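Local coordinates for protein glutaminase 1 (PDB 1U60) that catalyses the hydrolysis of L-glutamine to L-glutamate and ammonium, at residues A76-G81 against V225-N230; G108-S113 against A178-C183. One frame throughout, in Å; residues are numbered along the deposited sequence.

Interaction 1: residues A76-G81 against V225-N230; sequences ALEDVG and VLQADN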
loop_
_atom_site.group_PDB
_atom_site.type_symbol
_atom_site.label_atom_id
_atom_site.label_comp_id
_atom_site.label_asym_id
_atom_site.label_seq_id
_atom_site.Cartn_x
_atom_site.Cartn_y
_atom_site.Cartn_z
ATOM N N ALA A 76 17.808 -10.246 -2.355
ATOM C CA ALA A 76 17.065 -11.479 -2.635
ATOM C C ALA A 76 16.450 -11.385 -4.014
ATOM O O ALA A 76 16.420 -12.360 -4.774
ATOM C CB ALA A 76 15.992 -11.696 -1.636
ATOM N N LEU A 77 15.952 -10.209 -4.376
ATOM C CA LEU A 77 15.386 -10.031 -5.707
ATOM C C LEU A 77 16.429 -10.219 -6.806
ATOM O O LEU A 77 16.158 -10.859 -7.838
ATOM C CB LEU A 77 14.670 -8.679 -5.846
ATOM C CG LEU A 77 13.343 -8.467 -5.093
ATOM C CD1 LEU A 77 13.055 -6.999 -4.970
ATOM C CD2 LEU A 77 12.206 -9.207 -5.792
ATOM N N GLU A 78 17.639 -9.733 -6.591
ATOM C CA GLU A 78 18.704 -9.894 -7.563
ATOM C C GLU A 78 19.095 -11.364 -7.653
ATOM O O GLU A 78 19.337 -11.877 -8.765
ATOM C CB GLU A 78 19.952 -9.076 -7.192
ATOM C CG GLU A 78 19.752 -7.566 -7.192
ATOM C CD GLU A 78 19.457 -7.028 -8.584
ATOM O OE1 GLU A 78 20.136 -7.467 -9.551
ATOM O OE2 GLU A 78 18.528 -6.215 -8.738
ATOM N N ASP A 79 19.112 -12.051 -6.512
ATOM C CA ASP A 79 19.499 -13.472 -6.445
ATOM C C ASP A 79 18.488 -14.451 -7.024
ATOM O O ASP A 79 18.862 -15.326 -7.802
ATOM C CB ASP A 79 19.768 -13.908 -5.022
ATOM C CG ASP A 79 21.120 -13.474 -4.500
ATOM O OD1 ASP A 79 21.924 -12.809 -5.217
ATOM O OD2 ASP A 79 21.417 -13.706 -3.311
ATOM N N VAL A 80 17.197 -14.325 -6.661
ATOM C CA VAL A 80 16.205 -15.348 -6.999
ATOM C C VAL A 80 15.009 -14.830 -7.825
ATOM O O VAL A 80 14.264 -15.619 -8.374
ATOM C CB VAL A 80 15.708 -16.113 -5.740
ATOM C CG1 VAL A 80 16.880 -16.740 -4.978
ATOM C CG2 VAL A 80 14.844 -15.210 -4.793
ATOM N N GLY A 81 14.872 -13.508 -7.936
ATOM C CA GLY A 81 13.885 -12.850 -8.782
ATOM C C GLY A 81 12.565 -12.628 -8.061
ATOM O O GLY A 81 12.355 -13.201 -6.985
ATOM N N VAL A 225 23.620 -0.846 -9.050
ATOM C CA VAL A 225 23.621 -1.849 -7.991
ATOM C C VAL A 225 22.477 -2.832 -8.200
ATOM O O VAL A 225 22.634 -3.989 -7.939
ATOM C CB VAL A 225 23.435 -1.173 -6.609
ATOM C CG1 VAL A 225 23.418 -2.156 -5.464
ATOM C CG2 VAL A 225 24.457 -0.155 -6.396
ATOM N N LEU A 226 21.296 -2.342 -8.589
ATOM C CA LEU A 226 20.134 -3.185 -8.807
ATOM C C LEU A 226 19.612 -3.100 -10.249
ATOM O O LEU A 226 19.756 -2.071 -10.877
ATOM C CB LEU A 226 19.007 -2.740 -7.875
ATOM C CG LEU A 226 19.378 -2.547 -6.405
ATOM C CD1 LEU A 226 18.144 -1.998 -5.641
ATOM C CD2 LEU A 226 19.887 -3.858 -5.755
ATOM N N GLN A 227 18.910 -4.130 -10.708
ATOM C CA GLN A 227 18.227 -4.047 -11.969
ATOM C C GLN A 227 17.049 -3.124 -11.810
ATOM O O GLN A 227 16.317 -3.252 -10.838
ATOM C CB GLN A 227 17.722 -5.407 -12.416
ATOM C CG GLN A 227 18.835 -6.389 -12.677
ATOM C CD GLN A 227 18.305 -7.810 -12.761
ATOM O OE1 GLN A 227 18.515 -8.627 -11.838
ATOM N NE2 GLN A 227 17.574 -8.084 -13.822
ATOM N N ALA A 228 16.858 -2.233 -12.763
ATOM C CA ALA A 228 15.733 -1.317 -12.733
ATOM C C ALA A 228 14.388 -2.017 -12.509
ATOM O O ALA A 228 13.517 -1.502 -11.776
ATOM C CB ALA A 228 15.712 -0.489 -14.010
ATOM N N ASP A 229 14.206 -3.184 -13.137
ATOM C CA ASP A 229 12.918 -3.872 -13.106
ATOM C C ASP A 229 12.629 -4.435 -11.717
ATOM O O ASP A 229 11.500 -4.767 -11.430
ATOM C CB ASP A 229 12.861 -5.020 -14.117
ATOM C CG ASP A 229 12.687 -4.543 -15.549
ATOM O OD1 ASP A 229 12.196 -3.401 -15.819
ATOM O OD2 ASP A 229 12.999 -5.290 -16.487
ATOM N N ASN A 230 13.655 -4.585 -10.892
ATOM C CA ASN A 230 13.463 -5.051 -9.508
ATOM C C ASN A 230 12.994 -3.973 -8.562
ATOM O O ASN A 230 12.394 -4.297 -7.556
ATOM C CB ASN A 230 14.716 -5.750 -8.951
ATOM C CG ASN A 230 14.882 -7.152 -9.526
ATOM O OD1 ASN A 230 13.874 -7.789 -9.877
ATOM N ND2 ASN A 230 16.113 -7.646 -9.627
HETATM O O HOH W 1 16.486 -10.534 -10.632
#
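The carboxylate of Glu-78 is gripped from both of its faces, and the grip falls on a single oxygen. On one side the backbone N of Gln-227 reaches Glu-78 OE2 at 2.9 Å, from 34° out of the carboxylate plane. On the other side Asn-230 ND2 meets the same OE2, also at 2.9 Å, but more steeply, from 68° out. That second bond is nearly straight and lies in the plane of the Asn-230 amide, whose edge is thus turned to the acid while one of its faces lies under Leu-77 CB, 4.0 Å from Asn-230 CG. The other N-H of ND2 goes to a water at 3.1 Å, which in turn donates to Leu-77 O at 2.8 Å, so both amide hydrogens are used and the rotation of the group is fixed. Glu-78 gets there by bending: CG stands beside the backbone N, and a folded chi2 (-66°) swings the carboxylate across to the loop. Leu-226 crosses this chain at about a right angle, its CD2 4.0 Å from Glu-78 CG, and its CB flanks OE2 on the same side as the Gln-227 N-H. Two N-H donors on one oxygen would probably favour the charged form of the acid. Behind the polar group, Leu-77 and Leu-226 both pack on Ile-234 of helix 231-241, Leu-226 also touches helix 132-147, and Leu-77 reaches Tyr-252 of the second subunit. The arrangement is structural packing away from the substrate site: an acid in the last turn of helix 68-80, the helix that starts just beyond the predicted substrate-binding Ser-66, holds the loop leading into helix 231-241 in this member of the serine beta-lactamase clan.

Interaction 2: residues G108-S113 against A178-C183; sequences GGKPLS and AGYLYC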
loop_
_atom_site.group_PDB
_atom_site.type_symbol
_atom_site.label_atom_id
_atom_site.label_comp_id
_atom_site.label_asym_id
_atom_site.label_seq_id
_atom_site.Cartn_x
_atom_site.Cartn_y
_atom_site.Cartn_z
ATOM N N GLY A 108 -0.733 -19.867 8.133
ATOM C CA GLY A 108 -0.089 -21.171 8.025
ATOM C C GLY A 108 1.424 -21.153 8.049
ATOM O O GLY A 108 2.064 -21.977 7.404
ATOM N N GLY A 109 2.023 -20.195 8.751
ATOM C CA GLY A 109 3.477 -20.136 8.843
ATOM C C GLY A 109 4.124 -19.204 7.811
ATOM O O GLY A 109 5.301 -18.915 7.888
ATOM N N LYS A 110 3.346 -18.745 6.826
ATOM C CA LYS A 110 3.883 -17.865 5.793
ATOM C C LYS A 110 4.064 -16.470 6.359
ATOM O O LYS A 110 3.163 -15.952 6.960
ATOM C CB LYS A 110 2.973 -17.790 4.539
ATOM C CG LYS A 110 3.729 -17.054 3.405
ATOM C CD LYS A 110 3.142 -17.241 2.012
ATOM C CE LYS A 110 3.999 -16.475 0.965
ATOM N NZ LYS A 110 3.296 -16.284 -0.315
ATOM N N PRO A 111 5.250 -15.876 6.205
ATOM C CA PRO A 111 5.516 -14.561 6.798
ATOM C C PRO A 111 4.885 -13.348 6.123
ATOM O O PRO A 111 4.913 -12.265 6.729
ATOM C CB PRO A 111 7.062 -14.495 6.797
ATOM C CG PRO A 111 7.459 -15.331 5.669
ATOM C CD PRO A 111 6.479 -16.471 5.671
ATOM N N LEU A 112 4.306 -13.514 4.942
ATOM C CA LEU A 112 3.584 -12.485 4.205
ATOM C C LEU A 112 4.356 -11.338 3.659
ATOM O O LEU A 112 4.140 -10.992 2.503
ATOM C CB LEU A 112 2.384 -11.902 4.982
ATOM C CG LEU A 112 1.052 -12.675 5.084
ATOM C CD1 LEU A 112 -0.244 -11.777 5.055
ATOM C CD2 LEU A 112 0.967 -13.935 4.356
ATOM N N SER A 113 5.220 -10.712 4.455
ATOM C CA SER A 113 5.965 -9.515 4.014
ATOM C C SER A 113 7.437 -9.642 4.384
ATOM O O SER A 113 7.733 -9.963 5.545
ATOM C CB SER A 113 5.423 -8.227 4.660
ATOM O OG SER A 113 6.314 -7.110 4.423
ATOM N N ALA A 178 7.755 -24.472 9.583
ATOM C CA ALA A 178 6.626 -24.315 8.672
ATOM C C ALA A 178 7.035 -24.480 7.237
ATOM O O ALA A 178 6.139 -24.539 6.365
ATOM C CB ALA A 178 6.024 -22.975 8.835
ATOM N N GLY A 179 8.337 -24.514 6.962
ATOM C CA GLY A 179 8.771 -24.572 5.579
ATOM C C GLY A 179 9.110 -23.231 4.962
ATOM O O GLY A 179 9.366 -23.169 3.761
ATOM N N TYR A 180 9.131 -22.160 5.747
ATOM C CA TYR A 180 9.414 -20.818 5.223
ATOM C C TYR A 180 10.779 -20.250 5.653
ATOM O O TYR A 180 10.940 -19.042 5.787
ATOM C CB TYR A 180 8.249 -19.867 5.545
ATOM C CG TYR A 180 6.953 -20.222 4.796
ATOM C CD1 TYR A 180 6.707 -19.716 3.520
ATOM C CD2 TYR A 180 6.013 -21.082 5.353
ATOM C CE1 TYR A 180 5.573 -20.053 2.823
ATOM C CE2 TYR A 180 4.833 -21.430 4.648
ATOM C CZ TYR A 180 4.635 -20.904 3.378
ATOM O OH TYR A 180 3.504 -21.207 2.638
ATOM N N LEU A 181 11.759 -21.123 5.856
ATOM C CA LEU A 181 13.124 -20.725 6.129
ATOM C C LEU A 181 14.045 -21.573 5.301
ATOM O O LEU A 181 13.874 -22.796 5.247
ATOM C CB LEU A 181 13.487 -20.823 7.609
ATOM C CG LEU A 181 14.650 -19.852 7.939
ATOM C CD1 LEU A 181 14.156 -18.453 8.134
ATOM C CD2 LEU A 181 15.461 -20.284 9.164
ATOM N N TYR A 182 14.986 -20.931 4.625
ATOM C CA TYR A 182 15.735 -21.548 3.501
ATOM C C TYR A 182 17.190 -21.782 3.811
ATOM O O TYR A 182 17.999 -22.138 2.914
ATOM C CB TYR A 182 15.518 -20.749 2.204
ATOM C CG TYR A 182 14.033 -20.447 2.070
ATOM C CD1 TYR A 182 13.136 -21.474 1.735
ATOM C CD2 TYR A 182 13.518 -19.203 2.349
ATOM C CE1 TYR A 182 11.782 -21.277 1.653
ATOM C CE2 TYR A 182 12.076 -18.975 2.306
ATOM C CZ TYR A 182 11.246 -20.031 1.951
ATOM O OH TYR A 182 9.894 -19.897 1.872
ATOM N N CYS A 183 17.530 -21.629 5.077
ATOM C CA CYS A 183 18.849 -22.081 5.587
ATOM C C CYS A 183 18.678 -22.428 7.056
ATOM O O CYS A 183 17.556 -22.375 7.601
ATOM C CB CYS A 183 19.948 -21.041 5.373
ATOM S SG CYS A 183 19.831 -19.548 6.412
HETATM O O HOH W 2 3.443 -24.827 6.490
#
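With CG beside its backbone N (chi1 -67°), Tyr-180 sends its ring toward the 108-113 loop, while Lys-110, whose CG is anti to the backbone N (chi1 -170°) and whose chain runs extended, passes obliquely across that ring. The result is a CH-pi contact: Lys-110 CA sits 3.7 Å from the centroid of the Tyr-180 ring and only 5° off its normal, over the middle of one face. Lys-110 CB follows over the same face near CZ, and CG comes closest to Tyr-180 CE1, at 3.6 Å. The extended chain carries the ammonium past the ring, where Lys-110 NZ hydrogen-bonds to the carbonyl O of Gln-86. Pro-111 touches the root of the tyrosine, CD against Tyr-180 CB at 3.8 Å, and Gly-109 O approaches Tyr-180 CD2 obliquely at 3.4 Å. In the plane of the ring, at its edge, lies Ala-178 CB; the same methyl rests 3.8 Å from Gly-109 CA, so close that a CB there would collide with it, and the backbone angles of Gly-109 also call for glycine. No direct hydrogen bond joins the segments; instead a water donates to Ala-178 O at 2.7 Å and, over a longer 3.3 Å, to Gly-108 O. A bound 1,2-ethanediol, probably from the crystallisation liquor, also touches the tyrosine side chain. Pro-111 and Tyr-180 both touch Leu-175 of helix 166-178, and Pro-111 packs on Ala-118 of helix 117-126, which starts at the predicted substrate-binding Asn-117. Gly-179, with positive phi, closes helix 166-178 in a Schellman motif, and the tyrosine that follows packs against Gly-109 to Pro-111: surface packing of a helix C-terminal end on the connection between helices 101-106 and 117-126 in the helical part of the glutaminase fold.

Along the chain the order is 76-81, 108-113, 178-183, 225-230, so interaction 2 falls wholly within the stretch that interaction 1 brackets. Their centres lie 21 Å apart and the nearest atoms about 8 Å, with no touch between them. Helix 117-126 is common ground: Ala-76 and Val-80, from the helix of interaction 1, pack on it, as do Pro-111 and Leu-181 from interaction 2. Helix 82-88, which follows directly on 76-81, also supplies the carbonyl that binds the lysine of interaction 2. Interaction 1 ties a loop to the end of helix 68-80, beside the second subunit; interaction 2 joins two interhelical loops at the surface.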